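Local coordinates for natterin-like protein (Lethenteron camtschaticum, PDB 6IUL) that probably binds cell-surface glycans through a jacalin-like lectin domain and forms membrane pores as an aerolysin-family cytotoxin of lamprey immunity, at residues A271-I283 with S290-L302. Sequence-based numbering, arbitrary orientation.
Sequences ADIDLPYTALLRI and SLDAPLSGIYKGL
Tyr277 lays its ring across Gly297, its partner in an antiparallel hydrogen-bonded pair. Its CG sits between the backbone N and the carbonyl carbon (chi1 80°), which swings the ring over the opposite strand. From CB outward, CG comes near Gly297 O, and Tyr277 CD2 lies 3.3 Å from Gly297 C. Tyr277 CE2 is 3.4 Å from Ile298 N. CE1, across the ring from CD2, has a loose apolar contact with Leu295 CB. Tyr277 CZ reaches Gly297 CA at 3.8 Å, and OH is hydrogen-bonded to Ser201 O. Gly297 N lies over the centre of one ring face. Gly297 has no side chain, so the ring can lie close against its backbone.

On the other face of the hairpin, Arg282 grips Asp292 side-on. In this salt bridge Arg282 NE meets Asp292 OD1 and Arg282 NH2 meets Asp292 OD2, each at 2.9 Å and nearly straight. Guanidinium and carboxylate are 27° from coplanar. Farther along that face, Lys300 NZ forms a salt bridge with Asp274 OD2 at 2.8 Å, from above the carboxylate plane.

Paired backbone hydrogen bonds run from Ile273 and Gly301 to Ile283 and Leu291. They join strands 260-285 and 290-313 as a long twisted hairpin in the aerolysin-like part of the chain. Strand 135-155 pairs with 260-285, and strand 184-200 with 290-313. Trp200 meets the Tyr277 ring edge-to-face, while strand 212-223 packs against Leu281 and Tyr299.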
ATOM      1  N   ALA A 271       9.371   8.246 -15.998  1.00 36.70           N
ATOM      2  CA  ALA A 271       8.249   8.953 -16.604  1.00 37.01           C
ATOM      3  C   ALA A 271       7.050   9.036 -15.690  1.00 38.56           C
ATOM      4  O   ALA A 271       6.584   8.015 -15.182  1.00 36.16           O
ATOM      5  CB  ALA A 271       7.858   8.287 -17.918  1.00 39.71           C
ATOM      6  N   ASP A 272       6.575  10.273 -15.484  1.00 42.65           N
ATOM      7  CA  ASP A 272       5.296  10.566 -14.826  1.00 41.20           C
ATOM      8  C   ASP A 272       4.190  10.452 -15.832  1.00 43.16           C
ATOM      9  O   ASP A 272       4.275  11.039 -16.897  1.00 38.33           O
ATOM     10  CB  ASP A 272       5.285  11.972 -14.217  1.00 41.49           C
ATOM     11  CG  ASP A 272       6.135  12.049 -12.938  1.00 47.59           C
ATOM     12  OD1 ASP A 272       5.805  11.372 -11.947  1.00 50.87           O
ATOM     13  OD2 ASP A 272       7.142  12.771 -12.907  1.00 53.17           O
ATOM     14  N   ILE A 273       3.155   9.681 -15.493  1.00 41.19           N
ATOM     15  CA  ILE A 273       2.040   9.465 -16.389  1.00 40.62           C
ATOM     16  C   ILE A 273       0.769  10.116 -15.838  1.00 47.78           C
ATOM     17  O   ILE A 273       0.403   9.915 -14.676  1.00 44.58           O
ATOM     18  CB  ILE A 273       1.793   7.973 -16.627  1.00 39.94           C
ATOM     19  CG1 ILE A 273       3.084   7.301 -17.101  1.00 38.90           C
ATOM     20  CG2 ILE A 273       0.660   7.774 -17.620  1.00 36.66           C
ATOM     21  CD1 ILE A 273       2.958   5.836 -17.486  1.00 37.93           C
ATOM     22  N   ASP A 274       0.095  10.905 -16.676  1.00 45.60           N
ATOM     23  CA  ASP A 274      -1.099  11.634 -16.262  1.00 48.24           C
ATOM     24  C   ASP A 274      -2.072  11.580 -17.445  1.00 45.78           C
ATOM     25  O   ASP A 274      -1.827  12.210 -18.470  1.00 45.41           O
ATOM     26  CB  ASP A 274      -0.738  13.071 -15.869  1.00 52.80           C
ATOM     27  CG  ASP A 274      -1.911  13.843 -15.254  1.00 65.35           C
ATOM     28  OD1 ASP A 274      -3.032  13.827 -15.813  1.00 71.07           O
ATOM     29  OD2 ASP A 274      -1.714  14.512 -14.215  1.00 83.01           O
ATOM     30  N   LEU A 275      -3.140  10.791 -17.318  1.00 40.35           N
ATOM     31  CA  LEU A 275      -3.982  10.421 -18.460  1.00 40.24           C
ATOM     32  C   LEU A 275      -5.446  10.219 -18.052  1.00 40.94           C
ATOM     33  O   LEU A 275      -5.699   9.627 -17.044  1.00 39.45           O
ATOM     34  CB  LEU A 275      -3.502   9.107 -19.057  1.00 37.95           C
ATOM     35  CG  LEU A 275      -2.169   9.027 -19.828  1.00 41.52           C
ATOM     36  CD1 LEU A 275      -1.944   7.598 -20.257  1.00 38.83           C
ATOM     37  CD2 LEU A 275      -2.174   9.947 -21.071  1.00 41.36           C
ATOM     38  N   PRO A 276      -6.412  10.712 -18.837  1.00 41.30           N
ATOM     39  CA  PRO A 276      -7.812  10.374 -18.551  1.00 40.54           C
ATOM     40  C   PRO A 276      -8.116   8.901 -18.815  1.00 37.35           C
ATOM     41  O   PRO A 276      -7.475   8.282 -19.682  1.00 35.41           O
ATOM     42  CB  PRO A 276      -8.617  11.283 -19.523  1.00 42.22           C
ATOM     43  CG  PRO A 276      -7.633  11.612 -20.622  1.00 43.82           C
ATOM     44  CD  PRO A 276      -6.285  11.681 -19.944  1.00 42.57           C
ATOM     45  N   TYR A 277      -9.069   8.339 -18.060  1.00 29.96           N
ATOM     46  CA  TYR A 277      -9.497   6.943 -18.297  1.00 31.80           C
ATOM     47  C   TYR A 277     -11.003   6.823 -18.269  1.00 31.30           C
ATOM     48  O   TYR A 277     -11.686   7.612 -17.644  1.00 35.54           O
ATOM     49  CB  TYR A 277      -8.884   5.964 -17.249  1.00 32.17           C
ATOM     50  CG  TYR A 277      -9.583   5.948 -15.914  1.00 29.21           C
ATOM     51  CD1 TYR A 277     -10.743   5.197 -15.712  1.00 30.16           C
ATOM     52  CD2 TYR A 277      -9.125   6.720 -14.869  1.00 31.97           C
ATOM     53  CE1 TYR A 277     -11.400   5.189 -14.489  1.00 30.35           C
ATOM     54  CE2 TYR A 277      -9.760   6.710 -13.635  1.00 31.83           C
ATOM     55  CZ  TYR A 277     -10.905   5.946 -13.456  1.00 32.03           C
ATOM     56  OH  TYR A 277     -11.528   5.980 -12.233  1.00 28.04           O
ATOM     57  N   THR A 278     -11.508   5.803 -18.939  1.00 31.13           N
ATOM     58  CA  THR A 278     -12.901   5.399 -18.822  1.00 32.86           C
ATOM     59  C   THR A 278     -12.877   3.931 -18.410  1.00 34.34           C
ATOM     60  O   THR A 278     -11.888   3.223 -18.689  1.00 34.66           O
ATOM     61  CB  THR A 278     -13.702   5.542 -20.134  1.00 33.51           C
ATOM     62  OG1 THR A 278     -13.138   4.686 -21.115  1.00 35.82           O
ATOM     63  CG2 THR A 278     -13.686   6.988 -20.664  1.00 34.56           C
ATOM     64  N   ALA A 279     -13.934   3.486 -17.731  1.00 33.06           N
ATOM     65  CA  ALA A 279     -13.996   2.120 -17.257  1.00 34.08           C
ATOM     66  C   ALA A 279     -15.414   1.764 -16.836  1.00 34.55           C
ATOM     67  O   ALA A 279     -16.310   2.584 -16.878  1.00 32.66           O
ATOM     68  CB  ALA A 279     -13.036   1.921 -16.060  1.00 37.21           C
ATOM     69  N   LEU A 280     -15.605   0.523 -16.417  1.00 35.16           N
ATOM     70  CA  LEU A 280     -16.891   0.059 -15.941  1.00 33.85           C
ATOM     71  C   LEU A 280     -16.724  -0.527 -14.529  1.00 33.69           C
ATOM     72  O   LEU A 280     -15.885  -1.409 -14.288  1.00 32.38           O
ATOM     73  CB  LEU A 280     -17.410  -0.980 -16.925  1.00 37.27           C
ATOM     74  CG  LEU A 280     -18.774  -1.594 -16.580  1.00 45.15           C
ATOM     75  CD1 LEU A 280     -19.862  -0.516 -16.648  1.00 49.15           C
ATOM     76  CD2 LEU A 280     -19.146  -2.782 -17.445  1.00 47.53           C
ATOM     77  N   LEU A 281     -17.534  -0.052 -13.608  1.00 32.61           N
ATOM     78  CA  LEU A 281     -17.615  -0.678 -12.294  1.00 33.37           C
ATOM     79  C   LEU A 281     -18.696  -1.741 -12.330  1.00 34.60           C
ATOM     80  O   LEU A 281     -19.861  -1.449 -12.611  1.00 39.64           O
ATOM     81  CB  LEU A 281     -17.925   0.359 -11.222  1.00 34.89           C
ATOM     82  CG  LEU A 281     -18.255  -0.229  -9.836  1.00 34.60           C
ATOM     83  CD1 LEU A 281     -17.051  -0.929  -9.282  1.00 33.52           C
ATOM     84  CD2 LEU A 281     -18.673   0.865  -8.890  1.00 36.03           C
ATOM     85  N   ARG A 282     -18.325  -2.984 -12.097  1.00 33.00           N
ATOM     86  CA  ARG A 282     -19.308  -4.042 -11.993  1.00 31.61           C
ATOM     87  C   ARG A 282     -19.350  -4.585 -10.569  1.00 30.86           C
ATOM     88  O   ARG A 282     -18.363  -5.132 -10.066  1.00 32.13           O
ATOM     89  CB  ARG A 282     -19.002  -5.181 -12.946  1.00 31.65           C
ATOM     90  CG  ARG A 282     -19.938  -6.365 -12.779  1.00 35.31           C
ATOM     91  CD  ARG A 282     -19.924  -7.289 -13.978  1.00 38.04           C
ATOM     92  NE  ARG A 282     -20.538  -6.624 -15.126  1.00 42.98           N
ATOM     93  CZ  ARG A 282     -20.277  -6.919 -16.396  1.00 46.51           C
ATOM     94  NH1 ARG A 282     -19.397  -7.855 -16.726  1.00 53.31           N
ATOM     95  NH2 ARG A 282     -20.913  -6.275 -17.353  1.00 50.74           N
ATOM     96  N   ILE A 283     -20.519  -4.484  -9.963  1.00 29.13           N
ATOM     97  CA  ILE A 283     -20.765  -5.035  -8.654  1.00 27.75           C
ATOM     98  C   ILE A 283     -21.564  -6.306  -8.835  1.00 27.23           C
ATOM     99  O   ILE A 283     -22.665  -6.276  -9.338  1.00 27.06           O
ATOM    100  CB  ILE A 283     -21.555  -4.053  -7.784  1.00 28.40           C
ATOM    101  CG1 ILE A 283     -20.711  -2.789  -7.582  1.00 28.40           C
ATOM    102  CG2 ILE A 283     -21.941  -4.695  -6.444  1.00 32.18           C
ATOM    103  CD1 ILE A 283     -21.452  -1.637  -6.939  1.00 29.53           C
ATOM    104  N   SER A 290     -26.127  -8.532 -10.891  1.00 31.00           N
ATOM    105  CA  SER A 290     -25.071  -7.570 -10.925  1.00 34.28           C
ATOM    106  C   SER A 290     -25.570  -6.161 -11.291  1.00 35.68           C
ATOM    107  O   SER A 290     -26.691  -5.949 -11.755  1.00 33.90           O
ATOM    108  CB  SER A 290     -23.969  -8.010 -11.924  1.00 36.51           C
ATOM    109  OG  SER A 290     -24.432  -7.860 -13.250  1.00 42.53           O
ATOM    110  N   LEU A 291     -24.674  -5.212 -11.097  1.00 36.29           N
ATOM    111  CA  LEU A 291     -24.934  -3.790 -11.271  1.00 38.72           C
ATOM    112  C   LEU A 291     -23.722  -3.149 -11.964  1.00 35.87           C
ATOM    113  O   LEU A 291     -22.587  -3.263 -11.484  1.00 34.17           O
ATOM    114  CB  LEU A 291     -25.065  -3.186  -9.888  1.00 41.26           C
ATOM    115  CG  LEU A 291     -25.857  -1.922  -9.745  1.00 49.34           C
ATOM    116  CD1 LEU A 291     -27.278  -2.214 -10.221  1.00 59.47           C
ATOM    117  CD2 LEU A 291     -25.828  -1.475  -8.297  1.00 49.90           C
ATOM    118  N   ASP A 292     -23.966  -2.471 -13.071  1.00 33.52           N
ATOM    119  CA  ASP A 292     -22.923  -1.789 -13.816  1.00 35.41           C
ATOM    120  C   ASP A 292     -23.033  -0.281 -13.683  1.00 35.11           C
ATOM    121  O   ASP A 292     -24.124   0.274 -13.763  1.00 39.42           O
ATOM    122  CB  ASP A 292     -23.019  -2.172 -15.286  1.00 36.75           C
ATOM    123  CG  ASP A 292     -22.596  -3.626 -15.547  1.00 40.72           C
ATOM    124  OD1 ASP A 292     -22.211  -4.355 -14.596  1.00 47.89           O
ATOM    125  OD2 ASP A 292     -22.630  -4.045 -16.721  1.00 44.97           O
ATOM    126  N   ALA A 293     -21.900   0.383 -13.464  1.00 36.38           N
ATOM    127  CA  ALA A 293     -21.858   1.835 -13.484  1.00 37.41           C
ATOM    128  C   ALA A 293     -20.640   2.310 -14.295  1.00 40.91           C
ATOM    129  O   ALA A 293     -19.508   1.989 -13.965  1.00 34.46           O
ATOM    130  CB  ALA A 293     -21.788   2.399 -12.068  1.00 37.74           C
ATOM    131  N   PRO A 294     -20.878   3.099 -15.347  1.00 43.74           N
ATOM    132  CA  PRO A 294     -19.768   3.669 -16.105  1.00 41.74           C
ATOM    133  C   PRO A 294     -18.936   4.614 -15.241  1.00 37.82           C
ATOM    134  O   PRO A 294     -19.462   5.301 -14.388  1.00 36.55           O
ATOM    135  CB  PRO A 294     -20.459   4.422 -17.265  1.00 44.84           C
ATOM    136  CG  PRO A 294     -21.881   4.628 -16.809  1.00 49.27           C
ATOM    137  CD  PRO A 294     -22.209   3.493 -15.865  1.00 45.97           C
ATOM    138  N   LEU A 295     -17.625   4.611 -15.456  1.00 36.53           N
ATOM    139  CA  LEU A 295     -16.690   5.436 -14.689  1.00 36.55           C
ATOM    140  C   LEU A 295     -15.854   6.255 -15.639  1.00 36.95           C
ATOM    141  O   LEU A 295     -15.505   5.822 -16.738  1.00 37.96           O
ATOM    142  CB  LEU A 295     -15.729   4.555 -13.867  1.00 37.92           C
ATOM    143  CG  LEU A 295     -16.317   3.792 -12.672  1.00 38.16           C
ATOM    144  CD1 LEU A 295     -15.194   3.149 -11.846  1.00 36.85           C
ATOM    145  CD2 LEU A 295     -17.064   4.825 -11.835  1.00 36.23           C
ATOM    146  N   SER A 296     -15.444   7.391 -15.135  1.00 38.41           N
ATOM    147  CA  SER A 296     -14.589   8.297 -15.863  1.00 42.66           C
ATOM    148  C   SER A 296     -13.675   8.925 -14.827  1.00 41.59           C
ATOM    149  O   SER A 296     -14.130   9.272 -13.735  1.00 39.67           O
ATOM    150  CB  SER A 296     -15.446   9.359 -16.529  1.00 42.50           C
ATOM    151  OG  SER A 296     -14.730   9.978 -17.524  1.00 51.64           O
ATOM    152  N   GLY A 297     -12.390   9.071 -15.138  1.00 39.16           N
ATOM    153  CA  GLY A 297     -11.470   9.667 -14.140  1.00 40.14           C
ATOM    154  C   GLY A 297     -10.077   9.908 -14.693  1.00 41.66           C
ATOM    155  O   GLY A 297      -9.896  10.000 -15.913  1.00 42.77           O
ATOM    156  N   ILE A 298      -9.097  10.046 -13.817  1.00 38.61           N
ATOM    157  CA  ILE A 298      -7.728  10.225 -14.245  1.00 39.27           C
ATOM    158  C   ILE A 298      -6.775   9.184 -13.608  1.00 39.92           C
ATOM    159  O   ILE A 298      -6.893   8.828 -12.441  1.00 37.83           O
ATOM    160  CB  ILE A 298      -7.226  11.664 -13.998  1.00 46.43           C
ATOM    161  CG1 ILE A 298      -7.040  11.939 -12.527  1.00 59.01           C
ATOM    162  CG2 ILE A 298      -8.167  12.731 -14.617  1.00 42.43           C
ATOM    163  CD1 ILE A 298      -6.497  13.333 -12.232  1.00 68.20           C
ATOM    164  N   TYR A 299      -5.833   8.710 -14.406  1.00 36.73           N
ATOM    165  CA  TYR A 299      -4.779   7.809 -13.997  1.00 35.01           C
ATOM    166  C   TYR A 299      -3.505   8.575 -13.833  1.00 38.69           C
ATOM    167  O   TYR A 299      -3.083   9.319 -14.734  1.00 41.91           O
ATOM    168  CB  TYR A 299      -4.593   6.657 -14.992  1.00 31.36           C
ATOM    169  CG  TYR A 299      -3.435   5.749 -14.663  1.00 34.68           C
ATOM    170  CD1 TYR A 299      -3.576   4.696 -13.768  1.00 33.48           C
ATOM    171  CD2 TYR A 299      -2.164   5.971 -15.211  1.00 33.59           C
ATOM    172  CE1 TYR A 299      -2.519   3.879 -13.444  1.00 35.47           C
ATOM    173  CE2 TYR A 299      -1.092   5.146 -14.900  1.00 33.16           C
ATOM    174  CZ  TYR A 299      -1.266   4.101 -14.017  1.00 34.11           C
ATOM    175  OH  TYR A 299      -0.220   3.280 -13.670  1.00 32.14           O
ATOM    176  N   LYS A 300      -2.908   8.410 -12.657  1.00 38.09           N
ATOM    177  CA  LYS A 300      -1.619   8.970 -12.319  1.00 42.66           C
ATOM    178  C   LYS A 300      -0.683   7.786 -12.059  1.00 43.24           C
ATOM    179  O   LYS A 300      -0.979   6.887 -11.260  1.00 40.73           O
ATOM    180  CB  LYS A 300      -1.705   9.845 -11.074  1.00 48.37           C
ATOM    181  CG  LYS A 300      -2.272  11.228 -11.321  1.00 58.41           C
ATOM    182  CD  LYS A 300      -2.005  12.176 -10.160  1.00 68.87           C
ATOM    183  CE  LYS A 300      -2.511  13.581 -10.473  1.00 74.33           C
ATOM    184  NZ  LYS A 300      -1.628  14.290 -11.451  1.00 79.41           N
ATOM    185  N   GLY A 301       0.452   7.789 -12.736  1.00 40.50           N
ATOM    186  CA  GLY A 301       1.417   6.745 -12.563  1.00 41.40           C
ATOM    187  C   GLY A 301       2.844   7.261 -12.531  1.00 36.74           C
ATOM    188  O   GLY A 301       3.128   8.362 -12.942  1.00 34.95           O
ATOM    189  N   LEU A 302       3.731   6.406 -12.052  1.00 36.77           N
ATOM    190  CA  LEU A 302       5.154   6.599 -12.154  1.00 37.88           C
ATOM    191  C   LEU A 302       5.740   5.292 -12.664  1.00 35.46           C
ATOM    192  O   LEU A 302       5.455   4.214 -12.121  1.00 33.54           O
ATOM    193  CB  LEU A 302       5.752   6.950 -10.800  1.00 42.65           C
ATOM    194  CG  LEU A 302       7.293   7.125 -10.781  1.00 42.17           C
ATOM    195  CD1 LEU A 302       7.702   8.248 -11.725  1.00 41.46           C
ATOM    196  CD2 LEU A 302       7.800   7.480  -9.388  1.00 38.51           C
TER